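Local coordinates for protein anti-sigma-E factor ChrR (Rhodobacter sphaeroides, PDB 2Z2S) that inhibits the extracytoplasmic function sigma factor sigma-E through a zinc-dependent anti-sigma domain and carries a second domain required for the response to singlet oxygen, at residues H5-D9 against A10-A14; A67-M70 against A71-R75; P88-P91 against A92-D96. All coordinates share one frame; numbering follows the deposited sequence.

Contact 1 (H5-D9 against A10-A14); sequences HHVSD and ALLTA. With ZN (zinc ion), chain I.
Ser8 holds OG between its own N and carbonyl carbon (chi1 63°), which faces the hydroxyl toward the amide of Leu11, and Thr13 swings OG1 back beside its N (chi1 -62°), within bonding distance of Asp9 O. The first setting gives the capping bond, with Leu11 N 3.3 Å from Ser8 OG; the same N-H also makes a weak bond to Ser8 O. Leu12 N donates to Ser8 O at 3.0 Å. At the next carbonyl, Asp9 O is gripped twice, by Thr13 N at 2.9 Å and by Thr13 OG1 also at 2.9 Å, the two donors arriving from opposite faces of its plane. CB and CG of Leu11 lie alongside Ser8 OG, each 3.5 Å from it. Val7, just before the cap, turns CG1 across Leu11 and toward CD1 of Leu12, though the carbons are modelled too close for their spacing to be trusted. Beyond Val7, His6 points the other way and binds zinc through ND1 at 2.0 Å, in a site completed by His31, Cys35 and Cys38. Together these features fit an N-capped helix start, with Val7 and Leu12 placed as in a hydrophobic staple, following a ligand of the ZAS-family zinc site.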
loop_
_atom_site.group_PDB
_atom_site.type_symbol
_atom_site.label_atom_id
_atom_site.label_comp_id
_atom_site.label_asym_id
_atom_site.label_seq_id
_atom_site.Cartn_x
_atom_site.Cartn_y
_atom_site.Cartn_z
ATOM N N HIS B 5 -10.023 -14.682 -5.320
ATOM C CA HIS B 5 -10.273 -14.234 -3.955
ATOM C C HIS B 5 -9.387 -13.077 -3.555
ATOM O O HIS B 5 -8.175 -13.224 -3.426
ATOM C CB HIS B 5 -10.084 -15.386 -2.997
ATOM C CG HIS B 5 -11.076 -16.480 -3.196
ATOM N ND1 HIS B 5 -10.799 -17.608 -3.938
ATOM C CD2 HIS B 5 -12.347 -16.619 -2.754
ATOM C CE1 HIS B 5 -11.856 -18.398 -3.937
ATOM N NE2 HIS B 5 -12.809 -17.822 -3.227
ATOM N N HIS B 6 -10.016 -11.932 -3.318
ATOM C CA HIS B 6 -9.301 -10.708 -3.002
ATOM C C HIS B 6 -9.428 -10.152 -1.602
ATOM O O HIS B 6 -10.070 -10.741 -0.734
ATOM C CB HIS B 6 -9.718 -9.662 -4.019
ATOM C CG HIS B 6 -9.601 -10.149 -5.429
ATOM N ND1 HIS B 6 -8.388 -10.315 -6.060
ATOM C CD2 HIS B 6 -10.541 -10.581 -6.302
ATOM C CE1 HIS B 6 -8.583 -10.830 -7.262
ATOM N NE2 HIS B 6 -9.881 -11.003 -7.431
ATOM N N VAL B 7 -8.786 -9.015 -1.380
ATOM C CA VAL B 7 -8.828 -8.378 -0.084
ATOM C C VAL B 7 -10.110 -7.574 -0.037
ATOM O O VAL B 7 -10.427 -6.857 -0.986
ATOM C CB VAL B 7 -7.624 -7.449 0.118
ATOM C CG1 VAL B 7 -7.689 -6.805 1.474
ATOM C CG2 VAL B 7 -6.368 -8.217 -0.008
ATOM N N SER B 8 -10.857 -7.710 1.057
ATOM C CA SER B 8 -12.124 -6.999 1.213
ATOM C C SER B 8 -11.916 -5.503 1.107
ATOM O O SER B 8 -10.833 -5.003 1.383
ATOM C CB SER B 8 -12.752 -7.332 2.560
ATOM O OG SER B 8 -11.923 -6.897 3.620
ATOM N N ASP B 9 -12.958 -4.790 0.695
ATOM C CA ASP B 9 -12.869 -3.350 0.551
ATOM C C ASP B 9 -12.503 -2.690 1.863
ATOM O O ASP B 9 -11.788 -1.690 1.866
ATOM C CB ASP B 9 -14.186 -2.772 0.026
ATOM C CG ASP B 9 -14.473 -3.181 -1.420
ATOM O OD1 ASP B 9 -13.504 -3.272 -2.206
ATOM O OD2 ASP B 9 -15.663 -3.390 -1.771
ATOM N N ALA B 10 -12.985 -3.261 2.970
ATOM C CA ALA B 10 -12.720 -2.724 4.305
ATOM C C ALA B 10 -11.248 -2.887 4.691
ATOM O O ALA B 10 -10.669 -2.048 5.387
ATOM C CB ALA B 10 -13.597 -3.394 5.302
ATOM N N LEU B 11 -10.627 -3.960 4.243
ATOM C CA LEU B 11 -9.221 -4.135 4.549
ATOM C C LEU B 11 -8.363 -3.246 3.639
ATOM O O LEU B 11 -7.282 -2.793 4.029
ATOM C CB LEU B 11 -8.817 -5.594 4.377
ATOM C CG LEU B 11 -9.081 -6.525 5.549
ATOM C CD1 LEU B 11 -8.407 -7.856 5.281
ATOM C CD2 LEU B 11 -8.537 -5.898 6.802
ATOM N N LEU B 12 -8.840 -3.009 2.422
ATOM C CA LEU B 12 -8.132 -2.160 1.478
ATOM C C LEU B 12 -8.212 -0.706 1.931
ATOM O O LEU B 12 -7.268 0.059 1.749
ATOM C CB LEU B 12 -8.732 -2.317 0.092
ATOM C CG LEU B 12 -7.860 -3.089 -0.898
ATOM C CD1 LEU B 12 -7.109 -4.243 -0.257
ATOM C CD2 LEU B 12 -8.758 -3.580 -1.973
ATOM N N THR B 13 -9.341 -0.322 2.515
ATOM C CA THR B 13 -9.486 1.037 3.034
ATOM C C THR B 13 -8.556 1.238 4.246
ATOM O O THR B 13 -7.954 2.308 4.418
ATOM C CB THR B 13 -10.928 1.328 3.466
ATOM O OG1 THR B 13 -11.787 1.212 2.330
ATOM C CG2 THR B 13 -11.046 2.738 4.025
ATOM N N ALA B 14 -8.448 0.209 5.080
ATOM C CA ALA B 14 -7.577 0.293 6.243
ATOM C C ALA B 14 -6.133 0.371 5.778
ATOM O O ALA B 14 -5.359 1.168 6.305
ATOM C CB ALA B 14 -7.759 -0.914 7.145
HETATM ZN ZN ZN I . -6.663 -9.508 -5.456
#

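Contact 2 (A67-M70 against A71-R75); sequences ASVM and AQLDR
Leu73 folds back over the last turn of helix 65-71, and its contacts can be traced outward from the backbone. Its CB points toward the 67-70 segment and sits 3.7 Å from Met70 O. With chi1 at -69° the next carbon lies beside the leucine's own N, which brings CG against Val69 O. From CG the two methyls part: CD1 lies against the backbone at Met70 CA, 3.9 Å away, while CD2 reaches the side chain of Val69, 4.1 Å from CG1, the two chains meeting obliquely. Met70, present as selenomethionine, adds a looser contact, its CG being 4.3 Å from Leu73 CD1. The backbone is consistent with this return. Ala71 N still makes an i to i+4 bond to Ala67 O at 3.1 Å, but Gln72 has left helical phi/psi, and the bonds that follow are weak ones three residues back, from Gln72 N to Val69 O and from Leu73 N to Met70 O (3.4 Å). Since both methyls of Leu73 make these contacts, an alanine in its place would probably take away the apolar contact at Val69 CG1 and Met70 CA and let the segment after the helix move more freely. The turn closes helix 65-71 with its centre about 35 Å from the centre of the chain, where Val69, Met70 and Leu73 pack on a chain of another protein and Asp74 O accepts a hydrogen bond from an aromatic side chain there; the next helix in sequence, 94-97, comes only after an unmodelled gap.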
loop_
_atom_site.group_PDB
_atom_site.type_symbol
_atom_site.label_atom_id
_atom_site.label_comp_id
_atom_site.label_asym_id
_atom_site.label_seq_id
_atom_site.Cartn_x
_atom_site.Cartn_y
_atom_site.Cartn_z
ATOM N N ALA B 67 15.220 25.261 3.210
ATOM C CA ALA B 67 16.675 25.396 3.113
ATOM C C ALA B 67 17.363 24.248 3.855
ATOM O O ALA B 67 18.372 23.683 3.392
ATOM C CB ALA B 67 17.113 26.756 3.699
ATOM N N SER B 68 16.793 23.917 5.009
ATOM C CA SER B 68 17.292 22.850 5.849
ATOM C C SER B 68 17.261 21.535 5.088
ATOM O O SER B 68 18.285 20.883 4.918
ATOM C CB SER B 68 16.422 22.746 7.111
ATOM O OG SER B 68 16.782 21.641 7.931
ATOM N N VAL B 69 16.082 21.157 4.617
ATOM C CA VAL B 69 15.937 19.899 3.896
ATOM C C VAL B 69 16.771 19.855 2.619
ATOM O O VAL B 69 17.354 18.827 2.304
ATOM C CB VAL B 69 14.449 19.619 3.544
ATOM C CG1 VAL B 69 14.310 18.248 2.898
ATOM C CG2 VAL B 69 13.587 19.704 4.794
HETATM N N MSE B 70 16.824 20.957 1.879
HETATM C CA MSE B 70 17.600 20.979 0.645
HETATM C C MSE B 70 19.077 20.723 0.934
HETATM O O MSE B 70 19.816 20.179 0.110
HETATM C CB MSE B 70 17.445 22.327 -0.065
HETATM C CG MSE B 70 16.375 22.347 -1.146
HETATM SE SE MSE B 70 16.665 23.786 -2.394
HETATM C CE MSE B 70 18.265 23.143 -3.261
ATOM N N ALA B 71 19.512 21.118 2.117
ATOM C CA ALA B 71 20.907 20.928 2.475
ATOM C C ALA B 71 21.256 19.456 2.585
ATOM O O ALA B 71 22.332 19.043 2.181
ATOM C CB ALA B 71 21.209 21.634 3.781
ATOM N N GLN B 72 20.338 18.667 3.130
ATOM C CA GLN B 72 20.567 17.239 3.308
ATOM C C GLN B 72 20.036 16.333 2.193
ATOM O O GLN B 72 19.787 15.155 2.425
ATOM C CB GLN B 72 19.967 16.794 4.646
ATOM C CG GLN B 72 20.839 17.090 5.834
ATOM C CD GLN B 72 22.158 16.373 5.731
ATOM O OE1 GLN B 72 23.189 16.988 5.447
ATOM N NE2 GLN B 72 22.133 15.052 5.940
ATOM N N LEU B 73 19.860 16.865 0.990
ATOM C CA LEU B 73 19.349 16.058 -0.120
ATOM C C LEU B 73 20.495 15.538 -0.953
ATOM O O LEU B 73 21.442 16.277 -1.224
ATOM C CB LEU B 73 18.452 16.883 -1.033
ATOM C CG LEU B 73 17.111 17.332 -0.494
ATOM C CD1 LEU B 73 16.339 18.032 -1.603
ATOM C CD2 LEU B 73 16.350 16.126 0.002
ATOM N N ASP B 74 20.417 14.281 -1.376
ATOM C CA ASP B 74 21.492 13.742 -2.188
ATOM C C ASP B 74 21.260 14.011 -3.677
ATOM O O ASP B 74 20.211 13.671 -4.214
ATOM C CB ASP B 74 21.679 12.242 -1.933
ATOM C CG ASP B 74 23.150 11.814 -2.002
ATOM O OD1 ASP B 74 23.942 12.500 -2.693
ATOM O OD2 ASP B 74 23.507 10.787 -1.378
ATOM N N ARG B 75 22.234 14.633 -4.340
ATOM C CA ARG B 75 22.115 14.938 -5.764
ATOM C C ARG B 75 22.504 13.735 -6.625
ATOM O O ARG B 75 22.885 13.876 -7.789
ATOM C CB ARG B 75 22.985 16.149 -6.115
#

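Contact 3 (P88-P91 against A92-D96); sequences PRAP and APLAD
Ala90 and Leu94 make the apolar centre of this turn: the methyl CB of Ala90 meets CD1 of Leu94, one branch of the leucine end. The modelled gap is short for two carbons and carries no weight at this resolution, but the same CD1 also lies 3.5 Å from Ala90 CA, so CD1 lies against both CB and CA of Ala90. Leu94 extends its CG away from its own N (chi1 -169°), and this sends the branched end back toward the preceding segment. Beside it, Ala95 directs its CB to the backbone, 3.4 Å from Ala90 O and 4.0 Å from Pro91 O. No hydrogen bond joins the two segments, neither Pro91 nor Pro93 having an amide hydrogen to offer, and the contact between them is van der Waals in kind. In the next shell, Ala90 rests on Leu102, while Arg89 is tied through NH1 to Asp87 in a salt bridge. Pro91, Ala92 and Pro93 also touch a chain of another protein. The turn thus leads a loop into the short, weakly bonded helix around 94-97. Leu94, on this helix, meets Thr30, and Pro93, just before it, meets Leu26 and Thr30, all on helix 22-32.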
loop_
_atom_site.group_PDB
_atom_site.type_symbol
_atom_site.label_atom_id
_atom_site.label_comp_id
_atom_site.label_asym_id
_atom_site.label_seq_id
_atom_site.Cartn_x
_atom_site.Cartn_y
_atom_site.Cartn_z
ATOM N N PRO B 88 10.582 -16.471 -6.724
ATOM C CA PRO B 88 9.363 -15.971 -7.365
ATOM C C PRO B 88 8.018 -16.182 -6.650
ATOM O O PRO B 88 6.993 -15.720 -7.140
ATOM C CB PRO B 88 9.417 -16.618 -8.747
ATOM C CG PRO B 88 10.001 -17.953 -8.449
ATOM C CD PRO B 88 11.108 -17.654 -7.432
ATOM N N ARG B 89 8.002 -16.862 -5.506
ATOM C CA ARG B 89 6.737 -17.035 -4.795
ATOM C C ARG B 89 6.733 -16.302 -3.444
ATOM O O ARG B 89 5.831 -16.475 -2.631
ATOM C CB ARG B 89 6.374 -18.531 -4.645
ATOM C CG ARG B 89 7.486 -19.484 -4.207
ATOM C CD ARG B 89 7.180 -20.930 -4.655
ATOM N NE ARG B 89 8.135 -21.945 -4.194
ATOM C CZ ARG B 89 9.358 -21.701 -3.735
ATOM N NH1 ARG B 89 9.811 -20.465 -3.652
ATOM N NH2 ARG B 89 10.145 -22.700 -3.369
ATOM N N ALA B 90 7.741 -15.453 -3.243
ATOM C CA ALA B 90 7.908 -14.630 -2.036
ATOM C C ALA B 90 8.468 -13.315 -2.573
ATOM O O ALA B 90 9.684 -13.096 -2.536
ATOM C CB ALA B 90 8.905 -15.278 -1.110
ATOM N N PRO B 91 7.587 -12.412 -3.051
ATOM C CA PRO B 91 8.091 -11.151 -3.606
ATOM C C PRO B 91 7.752 -9.715 -3.137
ATOM O O PRO B 91 8.662 -8.887 -3.041
ATOM C CB PRO B 91 7.740 -11.314 -5.066
ATOM C CG PRO B 91 6.301 -11.911 -4.948
ATOM C CD PRO B 91 6.296 -12.760 -3.676
ATOM N N ALA B 92 6.489 -9.400 -2.857
ATOM C CA ALA B 92 6.159 -8.014 -2.504
ATOM C C ALA B 92 7.072 -7.443 -1.417
ATOM O O ALA B 92 7.973 -6.655 -1.703
ATOM C CB ALA B 92 4.669 -7.885 -2.137
ATOM N N PRO B 93 6.799 -7.759 -0.156
ATOM C CA PRO B 93 7.637 -7.272 0.923
ATOM C C PRO B 93 8.030 -8.552 1.653
ATOM O O PRO B 93 9.127 -8.674 2.168
ATOM C CB PRO B 93 6.682 -6.378 1.707
ATOM C CG PRO B 93 5.404 -7.027 1.567
ATOM C CD PRO B 93 5.420 -7.895 0.334
ATOM N N LEU B 94 7.112 -9.511 1.676
ATOM C CA LEU B 94 7.336 -10.811 2.296
ATOM C C LEU B 94 8.807 -11.220 2.193
ATOM O O LEU B 94 9.375 -11.779 3.130
ATOM C CB LEU B 94 6.440 -11.849 1.602
ATOM C CG LEU B 94 6.227 -13.266 2.138
ATOM C CD1 LEU B 94 6.971 -14.245 1.276
ATOM C CD2 LEU B 94 6.660 -13.344 3.586
ATOM N N ALA B 95 9.419 -10.908 1.056
ATOM C CA ALA B 95 10.818 -11.228 0.799
ATOM C C ALA B 95 11.757 -10.596 1.833
ATOM O O ALA B 95 12.859 -11.085 2.065
ATOM C CB ALA B 95 11.201 -10.782 -0.620
ATOM N N ASP B 96 11.325 -9.516 2.463
ATOM C CA ASP B 96 12.156 -8.865 3.451
ATOM C C ASP B 96 12.118 -9.649 4.749
ATOM O O ASP B 96 13.048 -9.579 5.537
ATOM C CB ASP B 96 11.664 -7.437 3.720
ATOM C CG ASP B 96 11.367 -6.661 2.437
ATOM O OD1 ASP B 96 12.024 -6.934 1.404
ATOM O OD2 ASP B 96 10.487 -5.766 2.468
#

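The three contacts follow one another along the chain without overlap, and none touches another. Contacts 1 and 3 have centres about 20 Å apart, on opposite sides of the chain's centre, yet both pack on helix 22-32, which also supplies the zinc ligand His31; contact 1 meets strand 168-171 as well. Contact 2 stands apart, its centre about 38 Å from that of contact 1 and 33 Å from that of contact 3. Contacts 1 and 2 belong to the region sufficient to bind and inhibit sigma-E, contact 3 to the one required for the singlet oxygen response. Contacts 2 and 3 both reach another protein's chain, consistent with an extended partner interface.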